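Local coordinates for protein elongation factor G (Thermus thermophilus, PDB 2DY1) that binds GTP with a magnesium ion and probably acts as a GTPase of the translation elongation factor family, at residues Ala100-Val105 against Met130-Lys135; Leu153-Pro158 against Leu246-Ala251. All blocks are in the same frame, centred on the assembly; numbering follows the deposited sequence.

Interaction 1: Ala100-Val105 against Met130-Lys135. With GTP (guanosine-5'-triphosphate), chain C.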
# COMPACT_ATOMS: atom_id res chain seq x y z
N ALA A 100 -5.91 1.98 18.26
CA ALA A 100 -4.55 2.25 18.76
C ALA A 100 -3.59 1.34 18.01
O ALA A 100 -4.01 0.31 17.48
CB ALA A 100 -4.45 1.97 20.25
N ALA A 101 -2.32 1.75 17.97
CA ALA A 101 -1.30 0.95 17.30
C ALA A 101 -0.28 0.45 18.31
O ALA A 101 0.19 1.22 19.14
CB ALA A 101 -0.60 1.79 16.25
N LEU A 102 0.03 -0.84 18.27
CA LEU A 102 1.07 -1.44 19.11
C LEU A 102 2.19 -1.63 18.10
O LEU A 102 2.05 -2.39 17.15
CB LEU A 102 0.62 -2.79 19.67
CG LEU A 102 1.69 -3.62 20.39
CD1 LEU A 102 2.29 -2.82 21.59
CD2 LEU A 102 1.07 -4.94 20.92
N VAL A 103 3.31 -0.94 18.32
CA VAL A 103 4.40 -0.95 17.35
C VAL A 103 5.57 -1.78 17.86
O VAL A 103 6.20 -1.41 18.84
CB VAL A 103 4.87 0.52 17.09
CG1 VAL A 103 5.92 0.56 15.98
CG2 VAL A 103 3.64 1.41 16.72
N ALA A 104 5.82 -2.93 17.21
CA ALA A 104 6.92 -3.81 17.61
C ALA A 104 8.21 -3.24 17.08
O ALA A 104 8.29 -2.80 15.92
CB ALA A 104 6.72 -5.21 17.04
N VAL A 105 9.23 -3.24 17.94
CA VAL A 105 10.55 -2.73 17.57
C VAL A 105 11.58 -3.75 18.07
O VAL A 105 11.64 -4.05 19.26
CB VAL A 105 10.83 -1.35 18.25
CG1 VAL A 105 12.30 -0.92 18.04
CG2 VAL A 105 9.88 -0.31 17.69
N MET A 130 1.78 2.67 21.29
CA MET A 130 2.55 2.05 22.37
C MET A 130 3.62 1.25 21.62
O MET A 130 3.37 0.81 20.51
CB MET A 130 1.65 1.10 23.19
CG MET A 130 2.34 0.05 24.04
SD MET A 130 1.06 -1.03 24.79
CE MET A 130 0.37 0.16 25.92
N VAL A 131 4.80 1.12 22.21
CA VAL A 131 5.89 0.37 21.58
C VAL A 131 6.14 -0.89 22.38
O VAL A 131 6.07 -0.86 23.61
CB VAL A 131 7.22 1.18 21.64
CG1 VAL A 131 8.41 0.32 21.19
CG2 VAL A 131 7.11 2.42 20.76
N VAL A 132 6.41 -2.00 21.70
CA VAL A 132 6.80 -3.22 22.41
C VAL A 132 8.16 -3.62 21.84
O VAL A 132 8.32 -3.78 20.63
CB VAL A 132 5.74 -4.39 22.30
CG1 VAL A 132 5.41 -4.73 20.87
CG2 VAL A 132 6.27 -5.61 23.05
N VAL A 133 9.15 -3.73 22.72
CA VAL A 133 10.51 -4.08 22.31
C VAL A 133 10.70 -5.57 22.41
O VAL A 133 10.59 -6.18 23.49
CB VAL A 133 11.54 -3.36 23.20
CG1 VAL A 133 12.95 -3.82 22.79
CG2 VAL A 133 11.38 -1.85 23.05
N THR A 134 11.00 -6.15 21.25
CA THR A 134 11.21 -7.59 21.11
C THR A 134 12.68 -7.93 20.88
O THR A 134 13.51 -7.05 20.72
CB THR A 134 10.48 -8.11 19.88
OG1 THR A 134 10.98 -7.40 18.73
CG2 THR A 134 8.96 -7.86 20.03
N LYS A 135 12.97 -9.23 20.87
CA LYS A 135 14.31 -9.74 20.58
C LYS A 135 15.47 -9.26 21.44
O LYS A 135 16.63 -9.32 21.02
CB LYS A 135 14.63 -9.46 19.10
CG LYS A 135 13.64 -10.10 18.13
CD LYS A 135 14.13 -9.96 16.67
CE LYS A 135 13.28 -10.80 15.70
NZ LYS A 135 13.86 -10.84 14.31
PG GTP C . 6.56 -9.97 9.42
O1G GTP C . 7.32 -10.63 8.18
O2G GTP C . 5.07 -10.57 9.51
O3G GTP C . 6.56 -8.49 9.39
O3B GTP C . 7.39 -10.54 10.67
PB GTP C . 6.89 -10.53 12.20
O1B GTP C . 7.06 -9.17 12.75
O2B GTP C . 5.54 -11.14 12.28
O3A GTP C . 8.01 -11.43 12.91
PA GTP C . 7.87 -13.01 13.17
O1A GTP C . 6.98 -13.22 14.33
O2A GTP C . 7.55 -13.68 11.89
O5' GTP C . 9.35 -13.42 13.63
C5' GTP C . 10.38 -13.47 12.64
C4' GTP C . 11.59 -14.23 13.19
O4' GTP C . 11.93 -13.60 14.44
C3' GTP C . 11.20 -15.67 13.52
O3' GTP C . 12.34 -16.51 13.35
C2' GTP C . 10.82 -15.58 14.99
O2' GTP C . 11.06 -16.85 15.62
C1' GTP C . 11.89 -14.60 15.46
N9 GTP C . 11.57 -13.96 16.75
C8 GTP C . 10.44 -13.31 17.04
N7 GTP C . 10.55 -12.74 18.24
C5 GTP C . 11.75 -13.05 18.73
C6 GTP C . 12.40 -12.75 19.92
O6 GTP C . 11.90 -12.02 20.78
N1 GTP C . 13.69 -13.26 20.13
C2 GTP C . 14.29 -14.06 19.14
N2 GTP C . 15.51 -14.55 19.33
N3 GTP C . 13.63 -14.32 18.00
C4 GTP C . 12.39 -13.84 17.79
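Leu102 CD1 lies between two side chains of the next strand, 3.7 Å from Val132 CG1 and 3.8 Å from Met130 CG. On the same face Ala104 CB reaches Val132 CG1 more loosely. Val132 CG1 sits between its own backbone N and carbonyl carbon (chi1 55°), near both Leu102 CD1 and Ala104 CA. On the other face Val105 CG2 meets Val131 CG1 at 3.8 Å. Between these two apolar layers five backbone hydrogen bonds join the parallel strands; Met130 N to Ala101 O and Thr134 N to Val105 O, at the two ends, are each 3.0 Å. Val132 N approaches Val103 O from above the carbonyl plane, 40° out of it. Strands 100-106 and 129-134, connected through helix 113-124, form a beta-alpha-beta unit of the P-loop GTPase fold; Trp119 and Thr115 of that helix cover Val103. Past the last bond the chain delivers Lys135 to GTP: its N donates to guanine O6 at 3.0 Å, CG lies 3.4 Å from ring atom C6, and NZ makes a weak bond to ribose O4' at 3.4 Å. Gly19 O also accepts from Lys135 NZ, and Thr134 OG1 is hydrogen-bonded to Ser20 O, tying this strand end to the P-loop.

Interaction 2: Leu153-Pro158 against Leu246-Ala251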
# COMPACT_ATOMS: atom_id res chain seq x y z
N LEU A 153 10.90 9.25 18.14
CA LEU A 153 9.45 9.29 18.33
C LEU A 153 8.94 10.36 19.28
O LEU A 153 7.77 10.75 19.23
CB LEU A 153 8.97 7.91 18.79
CG LEU A 153 9.50 6.76 17.94
CD1 LEU A 153 9.01 5.44 18.50
CD2 LEU A 153 9.08 6.94 16.49
N GLY A 154 9.79 10.83 20.18
CA GLY A 154 9.33 11.87 21.09
C GLY A 154 9.02 11.47 22.51
O GLY A 154 9.85 10.83 23.18
N PRO A 155 7.82 11.81 23.01
CA PRO A 155 7.40 11.51 24.37
C PRO A 155 7.14 10.06 24.76
O PRO A 155 6.04 9.70 25.15
CB PRO A 155 6.18 12.42 24.55
CG PRO A 155 5.58 12.43 23.19
CD PRO A 155 6.76 12.53 22.26
N ILE A 156 8.18 9.24 24.68
CA ILE A 156 8.04 7.85 25.09
C ILE A 156 7.97 7.78 26.61
O ILE A 156 8.41 8.70 27.32
CB ILE A 156 9.20 6.96 24.58
CG1 ILE A 156 10.54 7.52 25.03
CG2 ILE A 156 9.13 6.86 23.07
CD1 ILE A 156 11.48 6.48 25.59
N LEU A 157 7.40 6.69 27.12
CA LEU A 157 7.25 6.53 28.55
C LEU A 157 7.65 5.09 28.90
O LEU A 157 6.87 4.16 28.70
CB LEU A 157 5.79 6.78 28.94
CG LEU A 157 5.51 6.89 30.44
CD1 LEU A 157 5.91 8.28 30.92
CD2 LEU A 157 4.05 6.65 30.70
N PRO A 158 8.86 4.90 29.42
CA PRO A 158 9.29 3.53 29.77
C PRO A 158 8.46 2.92 30.89
O PRO A 158 8.42 3.43 31.99
CB PRO A 158 10.75 3.71 30.19
CG PRO A 158 11.17 4.98 29.46
CD PRO A 158 9.95 5.87 29.61
N LEU A 246 -0.15 11.90 23.70
CA LEU A 246 0.84 12.74 24.37
C LEU A 246 1.97 11.93 25.03
O LEU A 246 3.00 12.49 25.42
CB LEU A 246 0.15 13.62 25.41
CG LEU A 246 -0.92 14.57 24.85
CD1 LEU A 246 -1.56 15.31 26.01
CD2 LEU A 246 -0.30 15.54 23.86
N LEU A 247 1.76 10.63 25.17
CA LEU A 247 2.78 9.76 25.76
C LEU A 247 2.68 8.43 25.03
O LEU A 247 1.59 7.98 24.70
CB LEU A 247 2.55 9.53 27.24
CG LEU A 247 2.80 10.72 28.20
CD1 LEU A 247 2.48 10.28 29.63
CD2 LEU A 247 4.25 11.20 28.08
N TYR A 248 3.83 7.80 24.80
CA TYR A 248 3.89 6.52 24.11
C TYR A 248 4.54 5.50 25.05
O TYR A 248 5.76 5.47 25.17
CB TYR A 248 4.74 6.66 22.84
CG TYR A 248 4.29 7.79 21.93
CD1 TYR A 248 5.21 8.75 21.49
CD2 TYR A 248 2.96 7.90 21.52
CE1 TYR A 248 4.81 9.80 20.67
CE2 TYR A 248 2.56 8.95 20.70
CZ TYR A 248 3.50 9.90 20.28
OH TYR A 248 3.09 10.94 19.48
N PRO A 249 3.74 4.65 25.71
CA PRO A 249 4.34 3.67 26.63
C PRO A 249 5.27 2.72 25.88
O PRO A 249 4.99 2.37 24.74
CB PRO A 249 3.13 2.91 27.17
CG PRO A 249 1.97 3.86 26.97
CD PRO A 249 2.28 4.51 25.64
N VAL A 250 6.36 2.33 26.54
CA VAL A 250 7.31 1.39 25.95
C VAL A 250 7.36 0.16 26.86
O VAL A 250 7.75 0.24 28.03
CB VAL A 250 8.73 1.99 25.84
CG1 VAL A 250 9.69 0.97 25.19
CG2 VAL A 250 8.70 3.26 25.02
N ALA A 251 6.96 -0.98 26.30
CA ALA A 251 6.94 -2.23 27.03
C ALA A 251 8.00 -3.16 26.45
O ALA A 251 8.49 -2.96 25.34
CB ALA A 251 5.56 -2.88 26.91
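Strands 156-158 and 248-251 run parallel with a 38° angle between their axes, joined by three backbone bonds: Tyr248 N to Pro155 O at 2.9 Å, Leu157 N to Tyr248 O, and Val250 N to Leu157 O. The middle one is 2.8 Å long, with Leu157 N above the plane of the Tyr248 carbonyl, 50° out of it. Pro155 O also takes a CA-H contact from Leu247, so two donors of segment 246-251 converge on one carbonyl. Tyr248 carries much of the side-chain contact. Its chi1 of -53° sets CG beside the backbone N and anti to the carbonyl carbon; the ring lies by the turn before strand 156-158. CE1 presents the ring edge to Leu153 O at 3.4 Å, and Pro155 CD packs obliquely against the same carbon at 3.7 Å. Trp119 of helix 113-124 adds an edge-to-face ring contact to Tyr248. Pro155 CB meanwhile rests 3.3 Å from Leu246 O. On the Tyr248 face of the sheet, Ile156 CB touches Val250 CG2 at 3.8 Å, and helix 142-153 covers both through Leu149 and Leu146. On the other face the branched tip of Leu157 meets Leu247, CD2 to CD1 at 4.1 Å, under helices 198-213 and 231-243. Gly154, with positive phi, ends helix 142-153, and Pro155 centres an inverse gamma turn in which Ile156 N bonds back to Gly154 O; this tight kink comes just before the strand, whose first residue, Ile156, pairs with Tyr248. A parallel pair with helices on both faces is characteristic of the alpha/beta sheet of P-loop GTPases, and here strand 248-252 inserts between 129-134 and 156-165 although it is the last of the sheet's strands in sequence.

In the fold
Both contacts are buried parallel pairings in one sheet of the GTP-binding domain, their centres 11 Å apart. Strands 129-134 and 248-252 are neighbours there: Val131 N and Val133 N probably donate to Pro249 O and Ala251 O, linking interaction 1 to interaction 2. Interaction 1 unites consecutive strands through apolar side chains, mostly valine and alanine with Leu102 and Met130, and ends at the nucleotide, where polar Thr134 and Lys135 take over. Interaction 2 joins segments 88 residues apart, stands back from the nucleotide, the Val250 side chain about 14 Å from GTP, and adds prolines and a tyrosine to its aliphatic contacts; its beginning, at Pro155 and Leu246, is less enclosed. Helix 113-124 touches both, through Val103 and Tyr248.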